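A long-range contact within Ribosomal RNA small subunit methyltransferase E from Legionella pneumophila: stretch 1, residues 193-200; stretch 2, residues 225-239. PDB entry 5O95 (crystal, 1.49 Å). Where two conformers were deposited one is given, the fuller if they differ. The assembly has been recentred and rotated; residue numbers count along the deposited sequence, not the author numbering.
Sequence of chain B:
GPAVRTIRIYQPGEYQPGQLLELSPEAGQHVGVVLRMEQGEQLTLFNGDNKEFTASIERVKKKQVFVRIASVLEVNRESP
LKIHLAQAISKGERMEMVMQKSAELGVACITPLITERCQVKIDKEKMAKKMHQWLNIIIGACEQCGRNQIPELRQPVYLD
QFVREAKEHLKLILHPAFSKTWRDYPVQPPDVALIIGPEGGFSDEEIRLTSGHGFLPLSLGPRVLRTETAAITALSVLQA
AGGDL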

# COMPACT_ATOMS: atom_id res chain seq x y z
N ALA B 193 -10.57 9.82 -13.62
CA ALA B 193 -9.75 10.78 -12.89
C ALA B 193 -10.09 10.63 -11.42
O ALA B 193 -11.27 10.53 -11.06
CB ALA B 193 -10.02 12.22 -13.35
N LEU B 194 -9.07 10.53 -10.58
CA LEU B 194 -9.25 10.35 -9.14
C LEU B 194 -8.42 11.39 -8.41
O LEU B 194 -7.20 11.43 -8.56
CB LEU B 194 -8.77 8.96 -8.72
CG LEU B 194 -8.72 8.66 -7.23
CD1 LEU B 194 -10.13 8.62 -6.66
CD2 LEU B 194 -7.98 7.34 -7.02
N ILE B 195 -9.09 12.20 -7.60
CA ILE B 195 -8.45 13.21 -6.76
C ILE B 195 -8.32 12.64 -5.35
O ILE B 195 -9.32 12.29 -4.72
CB ILE B 195 -9.26 14.51 -6.73
CG1 ILE B 195 -9.31 15.13 -8.12
CG2 ILE B 195 -8.62 15.49 -5.74
CD1 ILE B 195 -10.14 16.38 -8.20
N ILE B 196 -7.09 12.57 -4.85
CA ILE B 196 -6.82 12.27 -3.45
C ILE B 196 -6.26 13.54 -2.84
O ILE B 196 -5.20 14.02 -3.27
CB ILE B 196 -5.81 11.14 -3.31
CG1 ILE B 196 -6.30 9.96 -4.15
CG2 ILE B 196 -5.56 10.80 -1.84
CD1 ILE B 196 -6.14 8.67 -3.51
N GLY B 197 -6.97 14.09 -1.85
CA GLY B 197 -6.53 15.30 -1.19
C GLY B 197 -5.58 15.04 -0.04
O GLY B 197 -5.19 13.90 0.24
N PRO B 198 -5.19 16.11 0.63
CA PRO B 198 -4.31 15.97 1.80
C PRO B 198 -5.10 15.45 2.99
O PRO B 198 -6.33 15.38 2.98
CB PRO B 198 -3.85 17.41 2.05
CG PRO B 198 -5.04 18.25 1.61
CD PRO B 198 -5.62 17.50 0.41
N GLU B 199 -4.35 15.10 4.04
CA GLU B 199 -4.98 14.55 5.23
C GLU B 199 -6.01 15.51 5.83
O GLU B 199 -7.02 15.06 6.37
CB GLU B 199 -3.92 14.12 6.24
CG GLU B 199 -2.91 13.19 5.60
CD GLU B 199 -2.37 12.10 6.51
OE1 GLU B 199 -2.25 12.34 7.73
OE2 GLU B 199 -2.04 11.00 5.99
N GLY B 200 -5.79 16.82 5.71
CA GLY B 200 -6.76 17.77 6.23
C GLY B 200 -7.99 18.00 5.39
O GLY B 200 -8.86 18.78 5.78
N LEU B 225 -7.81 6.57 6.29
CA LEU B 225 -6.59 6.07 5.69
C LEU B 225 -5.57 7.19 5.58
O LEU B 225 -5.91 8.33 5.29
CB LEU B 225 -6.90 5.54 4.29
CG LEU B 225 -7.94 4.42 4.21
CD1 LEU B 225 -8.13 4.02 2.76
CD2 LEU B 225 -7.53 3.21 5.04
N ARG B 226 -4.31 6.86 5.86
CA ARG B 226 -3.24 7.75 5.46
C ARG B 226 -3.31 8.05 3.96
O ARG B 226 -3.81 7.24 3.17
CB ARG B 226 -1.89 7.13 5.83
CG ARG B 226 -1.63 7.12 7.30
CD ARG B 226 -0.32 6.42 7.62
NE ARG B 226 -0.01 6.53 9.05
CZ ARG B 226 0.52 7.60 9.62
NH1 ARG B 226 0.79 8.68 8.89
NH2 ARG B 226 0.76 7.62 10.92
N THR B 227 -2.83 9.23 3.55
CA THR B 227 -2.97 9.63 2.15
C THR B 227 -2.30 8.64 1.21
O THR B 227 -2.86 8.32 0.16
CB THR B 227 -2.44 11.05 1.93
OG1 THR B 227 -1.18 11.20 2.59
CG2 THR B 227 -3.44 12.06 2.46
N GLU B 228 -1.13 8.12 1.58
CA GLU B 228 -0.46 7.17 0.70
C GLU B 228 -1.19 5.84 0.69
O GLU B 228 -1.27 5.19 -0.36
CB GLU B 228 1.02 7.00 1.07
CG GLU B 228 1.33 6.20 2.32
CD GLU B 228 1.25 7.02 3.61
OE1 GLU B 228 0.80 8.17 3.57
OE2 GLU B 228 1.67 6.49 4.66
N THR B 229 -1.78 5.44 1.82
CA THR B 229 -2.59 4.23 1.80
C THR B 229 -3.81 4.42 0.91
O THR B 229 -4.18 3.52 0.15
CB THR B 229 -3.05 3.91 3.22
OG1 THR B 229 -1.93 3.87 4.09
CG2 THR B 229 -3.75 2.54 3.24
N ALA B 230 -4.45 5.58 1.02
CA ALA B 230 -5.65 5.87 0.26
C ALA B 230 -5.40 5.77 -1.23
O ALA B 230 -6.23 5.24 -1.96
CB ALA B 230 -6.17 7.27 0.61
N ALA B 231 -4.30 6.36 -1.71
CA ALA B 231 -3.96 6.24 -3.12
C ALA B 231 -3.91 4.80 -3.56
O ALA B 231 -4.50 4.42 -4.58
CB ALA B 231 -2.62 6.92 -3.40
N ILE B 232 -3.18 3.97 -2.82
CA ILE B 232 -2.98 2.60 -3.31
C ILE B 232 -4.25 1.77 -3.12
O ILE B 232 -4.56 0.91 -3.95
CB ILE B 232 -1.71 1.99 -2.69
CG1 ILE B 232 -0.52 2.94 -2.91
CG2 ILE B 232 -1.38 0.65 -3.37
CD1 ILE B 232 -0.45 3.62 -4.32
N THR B 233 -5.02 2.02 -2.06
CA THR B 233 -6.30 1.35 -1.89
C THR B 233 -7.28 1.73 -2.99
O THR B 233 -7.99 0.86 -3.54
CB THR B 233 -6.87 1.74 -0.51
OG1 THR B 233 -5.99 1.23 0.51
CG2 THR B 233 -8.29 1.21 -0.31
N ALA B 234 -7.35 3.01 -3.34
CA ALA B 234 -8.28 3.44 -4.38
C ALA B 234 -7.90 2.83 -5.73
O ALA B 234 -8.76 2.34 -6.46
CB ALA B 234 -8.27 4.97 -4.48
N LEU B 235 -6.61 2.88 -6.07
CA LEU B 235 -6.18 2.28 -7.33
C LEU B 235 -6.48 0.79 -7.38
O LEU B 235 -6.91 0.27 -8.42
CB LEU B 235 -4.70 2.52 -7.56
CG LEU B 235 -4.31 3.98 -7.81
CD1 LEU B 235 -2.85 4.09 -8.02
CD2 LEU B 235 -5.07 4.52 -9.00
N SER B 236 -6.28 0.09 -6.26
CA SER B 236 -6.58 -1.35 -6.23
C SER B 236 -8.06 -1.60 -6.45
O SER B 236 -8.45 -2.50 -7.20
CB SER B 236 -6.16 -1.92 -4.87
OG SER B 236 -4.78 -1.79 -4.59
N VAL B 237 -8.91 -0.83 -5.77
CA VAL B 237 -10.34 -1.05 -5.88
C VAL B 237 -10.82 -0.70 -7.28
O VAL B 237 -11.61 -1.43 -7.88
CB VAL B 237 -11.10 -0.25 -4.80
CG1 VAL B 237 -12.60 -0.33 -5.05
CG2 VAL B 237 -10.75 -0.77 -3.41
N LEU B 238 -10.31 0.40 -7.85
CA LEU B 238 -10.72 0.80 -9.20
C LEU B 238 -10.23 -0.19 -10.25
O LEU B 238 -10.97 -0.53 -11.17
CB LEU B 238 -10.21 2.21 -9.51
CG LEU B 238 -10.83 3.29 -8.63
CD1 LEU B 238 -10.13 4.63 -8.92
CD2 LEU B 238 -12.33 3.39 -8.86
N GLN B 239 -8.99 -0.68 -10.11
CA GLN B 239 -8.49 -1.66 -11.07
C GLN B 239 -9.22 -2.98 -10.95
O GLN B 239 -9.39 -3.69 -11.95
CB GLN B 239 -7.00 -1.91 -10.88
CG GLN B 239 -6.12 -0.74 -11.30
CD GLN B 239 -6.04 -0.54 -12.83
OE1 GLN B 239 -6.84 -1.06 -13.60
NE2 GLN B 239 -5.05 0.25 -13.24
O HOH W 1 0.65 9.56 6.14

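The contact is a strand packed against a nearly antiparallel helix through apolar side chains, two large ones of the strand against mostly alanines of the helix, closed at the helix's N-terminal end by one hydrogen bond to a loop glutamate. The axes of strand 193-196 and helix 227-239 approach to 9.5 Å at 160°, and 403 Å² of surface is buried in all.

Side chains alternate along a strand, so Leu 194 and Ile 196 point toward the helix while Ala 193 points away. The helix answers with alanines, whose single methyl groups let Ile 196 come close to the helix backbone: its CD1 lies 3.3 Å from CA of Ala 231 and 3.9 Å from CB of the same residue, while its CG2 is 4.3 Å from CB of Ala 230. Leu 194, with chi1 t and chi2 p, places CD2 3.5 Å from CB of Ala 234 and 3.9 Å from CD1 of Leu 238, a side chain long enough to reach it. Ala 230, Ala 234 and Leu 238 follow at four-residue steps, about one helical turn each, and so all point toward the strand. These apolar residues are buried.

Beyond the strand the chemistry becomes polar. The first turn of a helix has backbone NH groups without partners inside the helix, and Glu 199 supplies one: Thr 227 N donates to Glu 199 OE2 at 3.1 Å, with an angle of 159°. The glutamate's CA-to-CB bond points sideways, but its length brings the carboxylate to the helix; its exposure suits a charged group. Thr 227, the most covered residue (78 Å²), points its small side chain toward the loop, CG2 lying 3.4 Å from Glu 199 CG and 3.4 Å from Gly 197 O. At Gly 197 a CB would clash with Pro 198 CD, 2.8 Å away. The O of water 1 donates to Glu 199 OE2 (3.1 Å) and Glu 228 OE1 (2.9 Å) and accepts from Arg 226 NH1 (2.9 Å), linking both stretches.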